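Long-range contacts in carbohydrate binding module (Escherichia coli, PDB 2XFD), which binds carbohydrate in a calcium-dependent manner, probably recognising xylan and related beta-linked glycans, and here holds cellobiose: residues 5-10 against 65-70; 16-21 against 60-65; 77-82 against 106-111. All blocks are in the same frame, centred on the assembly; numbering follows the deposited sequence.

Interaction 1: 5-10 against 65-70. With CA (calcium ion), chain D.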
ATOM      1  N   ILE A   5       7.411  -1.402 -10.678  1.00  5.18           N
ATOM      2  CA  ILE A   5       7.047  -0.959  -9.351  1.00  4.87           C
ATOM      3  C   ILE A   5       7.294  -2.068  -8.362  1.00  4.59           C
ATOM      4  O   ILE A   5       6.815  -3.210  -8.534  1.00  6.17           O
ATOM      5  CB  ILE A   5       5.540  -0.508  -9.266  1.00  5.35           C
ATOM      6  CG1 ILE A   5       5.302   0.595 -10.254  1.00  6.22           C
ATOM      7  CG2 ILE A   5       5.229  -0.095  -7.841  1.00  6.07           C
ATOM      8  CD1 ILE A   5       3.805   0.952 -10.435  1.00  7.96           C
ATOM      9  N   THR A   6       8.039  -1.785  -7.309  1.00  4.39           N
ATOM     10  CA  THR A   6       8.276  -2.702  -6.202  1.00  4.22           C
ATOM     11  C   THR A   6       7.581  -2.160  -4.939  1.00  4.21           C
ATOM     12  O   THR A   6       7.754  -0.979  -4.637  1.00  5.55           O
ATOM     13  CB  THR A   6       9.731  -2.930  -5.930  1.00  5.29           C
ATOM     14  OG1 THR A   6      10.335  -3.518  -7.064  1.00  7.73           O
ATOM     15  CG2 THR A   6      10.025  -3.766  -4.722  1.00  6.89           C
ATOM     16  N   VAL A   7       6.787  -2.974  -4.265  1.00  4.18           N
ATOM     17  CA  VAL A   7       6.162  -2.653  -3.022  1.00  3.64           C
ATOM     18  C   VAL A   7       6.912  -3.387  -1.910  1.00  3.84           C
ATOM     19  O   VAL A   7       7.073  -4.598  -1.988  1.00  4.65           O
ATOM     20  CB  VAL A   7       4.685  -3.041  -3.040  1.00  4.20           C
ATOM     21  CG1 VAL A   7       4.004  -2.749  -1.698  1.00  5.68           C
ATOM     22  CG2 VAL A   7       3.975  -2.372  -4.179  1.00  5.28           C
ATOM     23  N   ARG A   8       7.340  -2.672  -0.862  1.00  3.86           N
ATOM     24  CA  ARG A   8       7.932  -3.301   0.316  1.00  3.82           C
ATOM     25  C   ARG A   8       6.903  -3.188   1.451  1.00  3.62           C
ATOM     26  O   ARG A   8       6.575  -2.086   1.877  1.00  4.11           O
ATOM     27  CB  ARG A   8       9.241  -2.615   0.694  1.00  6.17           C
ATOM     28  CG  ARG A   8       9.882  -3.348   1.870  1.00  9.04           C
ATOM     29  CD  ARG A   8      11.280  -3.347   1.948  1.00 14.49           C
ATOM     30  NE  ARG A   8      11.885  -4.198   2.917  1.00 10.38           N
ATOM     31  CZ  ARG A   8      12.443  -5.410   2.749  1.00  9.03           C
ATOM     32  NH1 ARG A   8      13.063  -5.945   3.787  1.00 10.10           N
ATOM     33  NH2 ARG A   8      12.349  -6.086   1.625  1.00 10.70           N
ATOM     34  N   ALA A   9       6.376  -4.323   1.917  1.00  3.37           N
ATOM     35  CA  ALA A   9       5.285  -4.324   2.862  1.00  3.43           C
ATOM     36  C   ALA A   9       5.239  -5.608   3.649  1.00  3.32           C
ATOM     37  O   ALA A   9       5.850  -6.620   3.257  1.00  4.06           O
ATOM     38  CB  ALA A   9       3.988  -4.100   2.150  1.00  4.38           C
ATOM     39  N   ARG A  10       4.455  -5.568   4.721  1.00  3.65           N
ATOM     40  CA  ARG A  10       4.168  -6.722   5.559  1.00  4.09           C
ATOM     41  C   ARG A  10       2.759  -6.632   6.082  1.00  4.13           C
ATOM     42  O   ARG A  10       2.174  -5.540   6.144  1.00  4.44           O
ATOM     43  CB  ARG A  10       5.139  -6.826   6.762  1.00  4.29           C
ATOM     44  CG  ARG A  10       4.883  -5.832   7.861  1.00  4.54           C
ATOM     45  CD  ARG A  10       5.808  -5.959   9.027  1.00  5.36           C
ATOM     46  NE  ARG A  10       5.411  -5.189  10.194  1.00  5.73           N
ATOM     47  CZ  ARG A  10       4.707  -5.679  11.229  1.00  5.64           C
ATOM     48  NH1 ARG A  10       4.558  -4.938  12.299  1.00  7.01           N
ATOM     49  NH2 ARG A  10       4.170  -6.885  11.171  1.00  6.41           N
ATOM     50  N   ASP A  65       6.313  -0.109   3.890  1.00  4.41           N
ATOM     51  CA  ASP A  65       7.513   0.690   4.084  1.00  4.87           C
ATOM     52  C   ASP A  65       7.628   1.792   3.035  1.00  4.35           C
ATOM     53  O   ASP A  65       7.765   2.999   3.351  1.00  4.45           O
ATOM     54  CB  ASP A  65       8.784  -0.182   4.126  1.00  5.04           C
ATOM     55  CG  ASP A  65      10.004   0.510   4.647  1.00  6.31           C
ATOM     56  OD1 ASP A  65       9.987   1.710   4.860  1.00  6.50           O
ATOM     57  OD2 ASP A  65      11.030  -0.195   4.842  1.00  8.56           O
ATOM     58  N   TYR A  66       7.575   1.401   1.787  1.00  3.92           N
ATOM     59  CA  TYR A  66       7.818   2.240   0.654  1.00  3.65           C
ATOM     60  C   TYR A  66       7.409   1.479  -0.600  1.00  3.36           C
ATOM     61  O   TYR A  66       7.205   0.265  -0.573  1.00  4.30           O
ATOM     62  CB  TYR A  66       9.289   2.748   0.557  1.00  4.73           C
ATOM     63  CG  TYR A  66      10.319   1.633   0.497  1.00  3.84           C
ATOM     64  CD1 TYR A  66      10.540   0.903  -0.629  1.00  4.73           C
ATOM     65  CD2 TYR A  66      11.105   1.356   1.596  1.00  6.20           C
ATOM     66  CE1 TYR A  66      11.532  -0.071  -0.691  1.00  5.22           C
ATOM     67  CE2 TYR A  66      12.069   0.387   1.558  1.00  7.14           C
ATOM     68  CZ  TYR A  66      12.272  -0.331   0.409  1.00  7.13           C
ATOM     69  OH  TYR A  66      13.247  -1.331   0.393  1.00  8.90           O
ATOM     70  N   ILE A  67       7.374   2.213  -1.713  1.00  3.32           N
ATOM     71  CA  ILE A  67       7.419   1.611  -3.023  1.00  3.11           C
ATOM     72  C   ILE A  67       8.637   2.165  -3.747  1.00  3.44           C
ATOM     73  O   ILE A  67       9.206   3.187  -3.384  1.00  4.15           O
ATOM     74  CB  ILE A  67       6.112   1.802  -3.862  1.00  4.01           C
ATOM     75  CG1 ILE A  67       5.969   3.221  -4.372  1.00  3.81           C
ATOM     76  CG2 ILE A  67       4.933   1.346  -3.046  1.00  4.43           C
ATOM     77  CD1 ILE A  67       4.793   3.383  -5.301  1.00  4.87           C
ATOM     78  N   VAL A  68       9.025   1.491  -4.854  1.00  3.77           N
ATOM     79  CA  VAL A  68      10.057   1.945  -5.735  1.00  3.99           C
ATOM     80  C   VAL A  68       9.450   1.968  -7.146  1.00  3.85           C
ATOM     81  O   VAL A  68       8.903   0.965  -7.586  1.00  5.04           O
ATOM     82  CB  VAL A  68      11.297   1.013  -5.718  1.00  4.08           C
ATOM     83  CG1 VAL A  68      12.428   1.653  -6.521  1.00  6.16           C
ATOM     84  CG2 VAL A  68      11.714   0.693  -4.298  1.00  6.02           C
ATOM     85  N   VAL A  69       9.513   3.100  -7.803  1.00  3.61           N
ATOM     86  CA  VAL A  69       8.929   3.308  -9.120  1.00  4.05           C
ATOM     87  C   VAL A  69      10.036   3.621 -10.093  1.00  4.42           C
ATOM     88  O   VAL A  69      10.632   4.710 -10.005  1.00  4.62           O
ATOM     89  CB  VAL A  69       7.869   4.421  -9.104  1.00  4.28           C
ATOM     90  CG1 VAL A  69       7.230   4.536 -10.480  1.00  5.93           C
ATOM     91  CG2 VAL A  69       6.843   4.213  -8.028  1.00  5.06           C
ATOM     92  N   ASN A  70      10.385   2.726 -11.003  1.00  4.58           N
ATOM     93  CA  ASN A  70      11.465   2.948 -11.933  1.00  5.73           C
ATOM     94  C   ASN A  70      12.711   3.444 -11.222  1.00  6.05           C
ATOM     95  O   ASN A  70      13.444   4.347 -11.696  1.00  7.65           O
ATOM     96  CB  ASN A  70      11.027   3.889 -13.071  1.00  6.48           C
ATOM     97  CG  ASN A  70       9.890   3.334 -13.885  1.00  6.12           C
ATOM     98  OD1 ASN A  70       9.879   2.116 -14.141  1.00  7.98           O
ATOM     99  ND2 ASN A  70       8.947   4.198 -14.309  1.00  8.13           N
TER
HETATM  100 CA    CA D1112       9.151   3.848   5.216  1.00  6.03          CA
HETATM  101  O   HOH W   1      11.950  -2.627   5.227  1.00 15.69           O
HETATM  102  O   HOH W   2      11.215   3.797   6.391  1.00 12.00           O

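Interaction 2: 16-21 against 60-65. With CA (calcium ion), chain D; CA (calcium ion), chain C.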
ATOM      1  N   GLU A  16      -3.063 -10.909   5.310  1.00  5.73           N
ATOM      2  CA  GLU A  16      -3.428  -9.689   4.679  1.00  5.49           C
ATOM      3  C   GLU A  16      -3.188  -9.741   3.183  1.00  5.82           C
ATOM      4  O   GLU A  16      -2.182 -10.259   2.688  1.00  5.89           O
ATOM      5  CB  GLU A  16      -2.678  -8.512   5.283  1.00  5.62           C
ATOM      6  CG  GLU A  16      -2.966  -8.309   6.748  1.00  5.82           C
ATOM      7  CD  GLU A  16      -2.139  -9.102   7.743  1.00  5.91           C
ATOM      8  OE1 GLU A  16      -1.369 -10.012   7.328  1.00  5.79           O
ATOM      9  OE2 GLU A  16      -2.248  -8.779   8.989  1.00  6.60           O
ATOM     10  N   SER A  17      -4.129  -9.109   2.430  1.00  5.24           N
ATOM     11  CA  SER A  17      -4.058  -8.952   0.984  1.00  6.05           C
ATOM     12  C   SER A  17      -3.915  -7.500   0.602  1.00  5.09           C
ATOM     13  O   SER A  17      -4.664  -6.637   1.102  1.00  5.74           O
ATOM     14  CB  SER A  17      -5.275  -9.544   0.295  1.00  7.37           C
ATOM     15  OG  SER A  17      -5.143  -9.504  -1.116  1.00  8.15           O
ATOM     16  N   VAL A  18      -2.983  -7.191  -0.279  1.00  5.19           N
ATOM     17  CA  VAL A  18      -2.848  -5.875  -0.849  1.00  4.95           C
ATOM     18  C   VAL A  18      -2.919  -5.951  -2.366  1.00  5.08           C
ATOM     19  O   VAL A  18      -2.541  -6.945  -3.010  1.00  6.72           O
ATOM     20  CB  VAL A  18      -1.574  -5.154  -0.429  1.00  5.57           C
ATOM     21  CG1 VAL A  18      -1.617  -4.876   1.045  1.00  6.97           C
ATOM     22  CG2 VAL A  18      -0.327  -5.893  -0.865  1.00  7.13           C
ATOM     23  N   SER A  19      -3.358  -4.859  -2.932  1.00  5.16           N
ATOM     24  CA  SER A  19      -3.410  -4.645  -4.381  1.00  6.10           C
ATOM     25  C   SER A  19      -2.605  -3.417  -4.755  1.00  5.00           C
ATOM     26  O   SER A  19      -2.786  -2.352  -4.192  1.00  6.99           O
ATOM     27  CB  SER A  19      -4.863  -4.445  -4.792  1.00  7.91           C
ATOM     28  OG  SER A  19      -5.610  -5.625  -4.598  1.00 11.21           O
ATOM     29  N   LEU A  20      -1.767  -3.594  -5.751  1.00  5.13           N
ATOM     30  CA  LEU A  20      -1.115  -2.468  -6.429  1.00  4.48           C
ATOM     31  C   LEU A  20      -2.066  -1.991  -7.537  1.00  4.55           C
ATOM     32  O   LEU A  20      -2.404  -2.805  -8.407  1.00  5.07           O
ATOM     33  CB  LEU A  20       0.209  -2.933  -7.053  1.00  5.00           C
ATOM     34  CG  LEU A  20       0.905  -1.882  -7.868  1.00  5.99           C
ATOM     35  CD1 LEU A  20       1.339  -0.651  -7.109  1.00  7.09           C
ATOM     36  CD2 LEU A  20       2.114  -2.509  -8.553  1.00  7.56           C
ATOM     37  N   GLN A  21      -2.451  -0.746  -7.484  1.00  4.67           N
ATOM     38  CA  GLN A  21      -3.398  -0.168  -8.440  1.00  4.85           C
ATOM     39  C   GLN A  21      -2.763   1.004  -9.163  1.00  4.83           C
ATOM     40  O   GLN A  21      -1.995   1.758  -8.539  1.00  5.80           O
ATOM     41  CB  GLN A  21      -4.645   0.302  -7.703  1.00  6.38           C
ATOM     42  CG  GLN A  21      -5.331  -0.779  -6.911  1.00  9.19           C
ATOM     43  CD  GLN A  21      -6.483  -0.220  -6.087  1.00 11.68           C
ATOM     44  OE1 GLN A  21      -6.388   0.822  -5.463  1.00 13.30           O
ATOM     45  NE2 GLN A  21      -7.515  -0.967  -6.023  1.00 23.39           N
ATOM     46  N   ARG A  60      -5.824  -8.318  11.495  1.00  9.92           N
ATOM     47  CA  ARG A  60      -5.160  -8.014  10.235  1.00  8.41           C
ATOM     48  C   ARG A  60      -4.932  -6.504  10.057  1.00  6.81           C
ATOM     49  O   ARG A  60      -5.867  -5.715  10.207  1.00  9.84           O
ATOM     50  CB  ARG A  60      -6.005  -8.449   9.075  1.00  8.31           C
ATOM     51  CG  ARG A  60      -6.306  -9.941   8.975  1.00  9.69           C
ATOM     52  CD  ARG A  60      -7.090 -10.253   7.741  1.00  9.39           C
ATOM     53  NE  ARG A  60      -7.506 -11.653   7.707  1.00 10.28           N
ATOM     54  CZ  ARG A  60      -8.422 -12.169   6.925  1.00 12.30           C
ATOM     55  NH1 ARG A  60      -9.121 -11.431   6.105  1.00 13.50           N
ATOM     56  NH2 ARG A  60      -8.686 -13.461   7.026  1.00 14.25           N
ATOM     57  N   ASP A  61      -3.691  -6.143   9.749  1.00  6.41           N
ATOM     58  CA  ASP A  61      -3.261  -4.770   9.471  1.00  5.96           C
ATOM     59  C   ASP A  61      -2.050  -4.864   8.533  1.00  5.14           C
ATOM     60  O   ASP A  61      -1.348  -5.883   8.524  1.00  5.80           O
ATOM     61  CB  ASP A  61      -2.807  -4.051  10.774  1.00  6.98           C
ATOM     62  CG  ASP A  61      -3.894  -3.829  11.770  1.00  8.66           C
ATOM     63  OD1 ASP A  61      -3.631  -4.135  12.975  1.00 13.22           O
ATOM     64  OD2 ASP A  61      -4.954  -3.313  11.402  1.00  9.33           O
ATOM     65  N   VAL A  62      -1.796  -3.785   7.780  1.00  5.23           N
ATOM     66  CA  VAL A  62      -0.680  -3.746   6.825  1.00  4.90           C
ATOM     67  C   VAL A  62       0.250  -2.598   7.162  1.00  4.39           C
ATOM     68  O   VAL A  62      -0.196  -1.479   7.479  1.00  5.17           O
ATOM     69  CB  VAL A  62      -1.219  -3.613   5.411  1.00  4.67           C
ATOM     70  CG1 VAL A  62      -0.100  -3.339   4.406  1.00  5.55           C
ATOM     71  CG2 VAL A  62      -2.018  -4.881   5.011  1.00  5.58           C
ATOM     72  N   GLN A  63       1.545  -2.852   7.064  1.00  4.03           N
ATOM     73  CA  GLN A  63       2.588  -1.818   7.164  1.00  4.41           C
ATOM     74  C   GLN A  63       3.317  -1.812   5.809  1.00  3.79           C
ATOM     75  O   GLN A  63       3.947  -2.793   5.454  1.00  4.49           O
ATOM     76  CB  GLN A  63       3.527  -2.071   8.319  1.00  4.52           C
ATOM     77  CG  GLN A  63       4.503  -0.947   8.575  1.00  5.05           C
ATOM     78  CD  GLN A  63       5.577  -1.260   9.583  1.00  6.37           C
ATOM     79  OE1 GLN A  63       5.746  -2.379  10.048  1.00  7.01           O
ATOM     80  NE2 GLN A  63       6.280  -0.280   9.974  1.00 11.72           N
ATOM     81  N   VAL A  64       3.243  -0.683   5.107  1.00  4.34           N
ATOM     82  CA  VAL A  64       3.950  -0.465   3.843  1.00  3.97           C
ATOM     83  C   VAL A  64       5.128   0.408   4.122  1.00  3.94           C
ATOM     84  O   VAL A  64       4.992   1.528   4.564  1.00  5.35           O
ATOM     85  CB  VAL A  64       2.987   0.202   2.788  1.00  4.48           C
ATOM     86  CG1 VAL A  64       3.753   0.352   1.473  1.00  4.68           C
ATOM     87  CG2 VAL A  64       1.713  -0.533   2.624  1.00  6.04           C
ATOM     88  N   ASP A  65       6.313  -0.109   3.890  1.00  4.41           N
ATOM     89  CA  ASP A  65       7.513   0.690   4.084  1.00  4.87           C
ATOM     90  C   ASP A  65       7.628   1.792   3.035  1.00  4.35           C
ATOM     91  O   ASP A  65       7.765   2.999   3.351  1.00  4.45           O
ATOM     92  CB  ASP A  65       8.784  -0.182   4.126  1.00  5.04           C
ATOM     93  CG  ASP A  65      10.004   0.510   4.647  1.00  6.31           C
ATOM     94  OD1 ASP A  65       9.987   1.710   4.860  1.00  6.50           O
ATOM     95  OD2 ASP A  65      11.030  -0.195   4.842  1.00  8.56           O
TER
HETATM   96 CA    CA D1112       9.151   3.848   5.216  1.00  6.03          CA
HETATM   97 CA    CA C1111      -7.179  -3.887  10.942  1.00 10.15          CA
HETATM   98  O   HOH W   3      -7.790  -5.485  12.603  1.00 14.17           O
HETATM   99  O   HOH W   2      11.215   3.797   6.391  1.00 12.00           O

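Interaction 3: 77-82 against 106-111. With CA (calcium ion), chain D.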
ATOM      1  N   GLU A  77       5.213   6.870   4.377  1.00  4.38           N
ATOM      2  CA  GLU A  77       5.017   7.907   5.364  1.00  5.11           C
ATOM      3  C   GLU A  77       5.196   9.308   4.819  1.00  5.14           C
ATOM      4  O   GLU A  77       4.837  10.270   5.478  1.00  6.28           O
ATOM      5  CB  GLU A  77       5.919   7.663   6.594  1.00  6.07           C
ATOM      6  CG  GLU A  77       7.435   7.683   6.319  1.00  6.75           C
ATOM      7  CD  GLU A  77       8.022   6.350   5.938  1.00  6.06           C
ATOM      8  OE1 GLU A  77       9.181   6.079   6.344  1.00  8.41           O
ATOM      9  OE2 GLU A  77       7.400   5.571   5.184  1.00  5.51           O
ATOM     10  N   ASN A  78       5.754   9.426   3.598  1.00  5.08           N
ATOM     11  CA  ASN A  78       5.862  10.726   2.921  1.00  5.98           C
ATOM     12  C   ASN A  78       4.657  11.043   2.052  1.00  5.61           C
ATOM     13  O   ASN A  78       4.658  12.094   1.434  1.00  6.77           O
ATOM     14  CB  ASN A  78       7.183  10.801   2.120  1.00  6.45           C
ATOM     15  CG  ASN A  78       8.408  10.799   3.015  1.00  9.78           C
ATOM     16  OD1 ASN A  78       8.313  10.982   4.229  1.00 10.21           O
ATOM     17  ND2 ASN A  78       9.560  10.611   2.432  1.00  9.88           N
ATOM     18  N   GLN A  79       3.664  10.194   2.033  1.00  4.78           N
ATOM     19  CA  GLN A  79       2.492  10.398   1.202  1.00  4.61           C
ATOM     20  C   GLN A  79       1.376  11.033   2.002  1.00  4.73           C
ATOM     21  O   GLN A  79       1.004  10.531   3.076  1.00  4.97           O
ATOM     22  CB  GLN A  79       2.033   9.095   0.555  1.00  4.52           C
ATOM     23  CG  GLN A  79       3.091   8.309  -0.151  1.00  4.17           C
ATOM     24  CD  GLN A  79       3.938   9.124  -1.115  1.00  5.18           C
ATOM     25  OE1 GLN A  79       5.249   9.028  -1.017  1.00  7.25           O
ATOM     26  NE2 GLN A  79       3.405   9.840  -1.936  1.00  4.75           N
ATOM     27  N   SER A  80       0.808  12.076   1.488  1.00  5.05           N
ATOM     28  CA  SER A  80      -0.222  12.810   2.191  0.50  5.69           C
ATOM     29  C   SER A  80      -1.549  12.096   2.318  1.00  5.62           C
ATOM     30  O   SER A  80      -2.315  12.405   3.256  1.00  7.23           O
ATOM     31  CB  SER A  80      -0.461  14.171   1.528  0.50  6.88           C
ATOM     32  OG  SER A  80      -0.879  13.969   0.187  0.50  6.74           O
ATOM     33  N   VAL A  81      -1.858  11.212   1.401  1.00  5.29           N
ATOM     34  CA  VAL A  81      -3.133  10.513   1.357  1.00  6.34           C
ATOM     35  C   VAL A  81      -2.991   9.024   1.741  1.00  5.49           C
ATOM     36  O   VAL A  81      -2.305   8.251   1.078  1.00  6.31           O
ATOM     37  CB  VAL A  81      -3.801  10.657  -0.001  1.00  9.84           C
ATOM     38  CG1 VAL A  81      -5.154   9.834  -0.039  1.00 11.82           C
ATOM     39  CG2 VAL A  81      -4.030  12.141  -0.272  1.00 12.37           C
ATOM     40  N   ASN A  82      -3.638   8.687   2.858  1.00  6.00           N
ATOM     41  CA  ASN A  82      -3.703   7.343   3.427  1.00  5.39           C
ATOM     42  C   ASN A  82      -5.083   7.160   4.010  1.00  5.99           C
ATOM     43  O   ASN A  82      -5.422   7.734   5.039  1.00  7.51           O
ATOM     44  CB  ASN A  82      -2.614   7.171   4.482  1.00  5.93           C
ATOM     45  CG  ASN A  82      -2.626   5.767   5.081  1.00  5.92           C
ATOM     46  OD1 ASN A  82      -3.707   5.180   5.173  1.00  6.76           O
ATOM     47  ND2 ASN A  82      -1.486   5.275   5.557  1.00  6.87           N
ATOM     48  N   ILE A 106      -2.865   3.824   0.340  1.00  4.56           N
ATOM     49  CA  ILE A 106      -1.866   4.896   0.307  1.00  4.22           C
ATOM     50  C   ILE A 106      -1.679   5.289  -1.125  1.00  3.99           C
ATOM     51  O   ILE A 106      -1.442   4.415  -1.983  1.00  4.76           O
ATOM     52  CB  ILE A 106      -0.542   4.491   0.961  1.00  4.62           C
ATOM     53  CG1 ILE A 106      -0.770   3.955   2.362  1.00  6.68           C
ATOM     54  CG2 ILE A 106       0.394   5.669   0.945  1.00  5.78           C
ATOM     55  CD1 ILE A 106       0.404   3.310   3.005  1.00  6.81           C
ATOM     56  N   SER A 107      -1.760   6.580  -1.438  1.00  4.40           N
ATOM     57  CA  SER A 107      -1.500   7.082  -2.774  1.00  4.36           C
ATOM     58  C   SER A 107      -0.090   7.575  -2.881  1.00  4.29           C
ATOM     59  O   SER A 107       0.391   8.329  -2.071  1.00  5.89           O
ATOM     60  CB  SER A 107      -2.406   8.250  -3.097  1.00  6.16           C
ATOM     61  OG  SER A 107      -2.091   8.818  -4.340  1.00  7.40           O
ATOM     62  N   PHE A 108       0.611   7.133  -3.946  1.00  4.72           N
ATOM     63  CA  PHE A 108       2.014   7.464  -4.177  1.00  4.70           C
ATOM     64  C   PHE A 108       2.208   8.389  -5.383  1.00  4.77           C
ATOM     65  O   PHE A 108       3.307   8.592  -5.851  1.00  6.51           O
ATOM     66  CB  PHE A 108       2.866   6.206  -4.360  1.00  4.56           C
ATOM     67  CG  PHE A 108       2.951   5.383  -3.099  1.00  3.71           C
ATOM     68  CD1 PHE A 108       1.996   4.462  -2.765  1.00  4.65           C
ATOM     69  CD2 PHE A 108       4.022   5.512  -2.255  1.00  4.45           C
ATOM     70  CE1 PHE A 108       2.090   3.725  -1.615  1.00  4.69           C
ATOM     71  CE2 PHE A 108       4.152   4.766  -1.126  1.00  4.23           C
ATOM     72  CZ  PHE A 108       3.184   3.863  -0.775  1.00  4.77           C
ATOM     73  N   GLY A 109       1.143   9.007  -5.837  1.00  6.37           N
ATOM     74  CA  GLY A 109       1.236   9.915  -6.997  1.00  6.56           C
ATOM     75  C   GLY A 109       1.309   9.121  -8.289  1.00  5.27           C
ATOM     76  O   GLY A 109       1.237   7.914  -8.337  1.00  5.98           O
ATOM     77  N   ASN A 110       1.420   9.855  -9.394  1.00  6.96           N
ATOM     78  CA  ASN A 110       1.467   9.224 -10.697  1.00  6.28           C
ATOM     79  C   ASN A 110       2.774   8.472 -10.965  1.00  6.33           C
ATOM     80  O   ASN A 110       3.801   8.745 -10.352  1.00  7.20           O
ATOM     81  CB  ASN A 110       1.327  10.302 -11.806  1.00  7.82           C
ATOM     82  CG  ASN A 110      -0.051  10.953 -11.805  1.00 10.24           C
ATOM     83  OD1 ASN A 110      -0.148  12.079 -12.361  1.00 18.20           O
ATOM     84  ND2 ASN A 110      -1.048  10.354 -11.306  1.00  8.99           N
ATOM     85  N   VAL A 111       2.657   7.492 -11.827  1.00  7.56           N
ATOM     86  CA  VAL A 111       3.847   6.748 -12.191  1.00  8.36           C
ATOM     87  C   VAL A 111       4.940   7.628 -12.654  1.00 10.91           C
ATOM     88  O   VAL A 111       6.093   7.611 -12.254  1.00 11.02           O
ATOM     89  CB  VAL A 111       3.541   5.606 -13.254  1.00 10.56           C
ATOM     90  CG1 VAL A 111       4.815   4.911 -13.752  1.00 13.36           C
ATOM     91  CG2 VAL A 111       2.541   4.645 -12.755  1.00 10.87           C
TER
HETATM   92 CA    CA D1112       9.151   3.848   5.216  1.00  6.03          CA
HETATM   93  O   HOH W   4      -0.578  10.784  -1.160  1.00  9.75           O
HETATM   94  O   HOH W   2      11.215   3.797   6.391  1.00 12.00           O

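Interaction 1: 5-10 against 65-70
Arg8 lays its aliphatic stem across the ring of Tyr66, and this pair carries the outer face of an antiparallel strand pairing. Arg8 CB sits 3.9 Å from the centroid of the Tyr66 ring and close to its normal, a CH-pi contact over the face. Arg8 CG stands anti to the backbone N (chi1 -176°), near both Tyr66 CZ and Asp65 CB. Arg8 CD goes on to the phenol, 3.2 Å from Tyr66 OH, and the guanidinium ends with its plane only 18° from that of the ring. Arg8 NE donates to water 1 (2.8 Å), which lies in the guanidinium plane and donates a hydrogen bond to Asp65 OD2; Arg8 NH2 is salt-bridged to Asp38 on the adjacent strand.

Between the backbones, Thr6 and Val68 exchange a pair of hydrogen bonds. Arg8 N gives a nearly straight one to Tyr66 O (3.0 Å, 169°), while Asp65 N reaches Arg8 O with a more bent geometry. The opposite face is apolar: Val7 CG2 meets Ile67 CG2 at 4.0 Å, and Ile5 CG2 touches Ile67 CD1, facing Ile49 of strand 48-53.

Asp65 also binds a calcium ion through its backbone O and through OD1 (2.3 Å). One carboxylate oxygen thus serves the metal and the other the water, which relays between opposite charges; the carboxylate itself probably adds only a longer-range attraction to the arginine.

Interaction 2: 16-21 against 60-65
The backbones come nearest at Glu16 and Arg60, whose CA atoms are 6.1 Å apart, with no beta bridge; beyond that point the chains run into different sheets. The Glu16 carboxylate is the key group. Its chain bends at chi2 (86°), carrying CD round toward the 60-61 peptide, where OE2 accepts a hydrogen bond from Asp61 N at 3.1 Å through its anti lone pair. The bond is moderately straight, at 152°. The carbonyl of that same peptide, Arg60 O, binds a calcium ion at 2.4 Å, so the peptide is gripped at both ends, and the metal would be expected to make its N-H a stronger donor. Asp61 OD2 is a second ligand of this ion (2.3 Å), which Asp56 and His101 help to complete; the Asp61 side chain also touches the bound glucose. Glu16 is itself held by backbone N-H groups, OE1 by Gly14 N and OE2 additionally by Asn13 N.

Apolar contact takes over further along. Val62 CG2 lies 3.7 Å from Glu16 CB and 4.0 Å from Val18 CG1, while Arg60 CB rests beside Glu16 CG.

Strand 17-22 runs between 25-31 and 48-53 in the four-stranded sheet, whereas 62-69 belongs to the other sheet, beside 4-11. The valine pair therefore packs sheet against sheet in the beta-sandwich interior, with Phe53 of strand 48-53 against both Glu16 and Val62.

Interaction 3: 77-82 against 106-111
Val81 and Ser107 supply the backbone hydrogen bond of this contact: Ser107 N donates to Val81 O at 3.1 Å and 166°. It accompanies a single bridge between Asn82 and Ile106. Water 4 adds a second link, accepting from Val81 N and donating to Ser107 O (2.8 Å). That carbonyl also receives a weak hydrogen bond from Gln79 NE2, long at 3.4 Å.

The van der Waals contacts centre on Gln79 and Ile106. Gln79 crosses Phe108 at about a right angle, with CG 3.6 Å from Phe108 CD2; the kink at chi2 (-49°) keeps CD near that same ring atom. Gln79 CB meets Ile106 CG2 at 3.8 Å. Further along the loop, Asn82 ND2 comes within 3.5 Å of Ile106 CG1. The amide of Asn82 is occupied by backbone groups, OD1 by Val85 N and Gly84 N, ND2 by Trp99 O and Ser97 O.

Metal binding opens the loop segment: Glu77 is bidentate, OE1 and OE2 each 2.5 Å from the calcium ion it shares with Asp65, Gln75 and Glu98.

Strand 104-110 is an outermost strand of the four-stranded sheet, hydrogen-bonded along one side to strand 48-53; the loop after strand 72-75 comes up to its other side. Ile106 and Phe108 also pack on Val64 and Ile67 of strand 62-69, across the sandwich.

Strand 62-69 ties the three contacts together. Interactions 1 and 2 use its two halves and share Asp65, their centres 11 Å apart; Arg10 NE probably bonds Gln63 OE1 (2.8 Å) between them. Interaction 3 meets the strand from the opposing sheet, Ile67 CD1 lying 3.5 Å from Phe108 CG. It is joined to the others by metal: Asp65 O and Glu77 OE2, 3.2 Å apart, are ligands of one calcium ion. The second ion, about 19 Å from the first, is bound by Arg60 O and Asp61 OD2, at the start of 60-65, where Asp61 meets the cellobiose. The first, remote from the sugar, is probably structural, whereas interaction 2 includes Asp61 and probably helps position it.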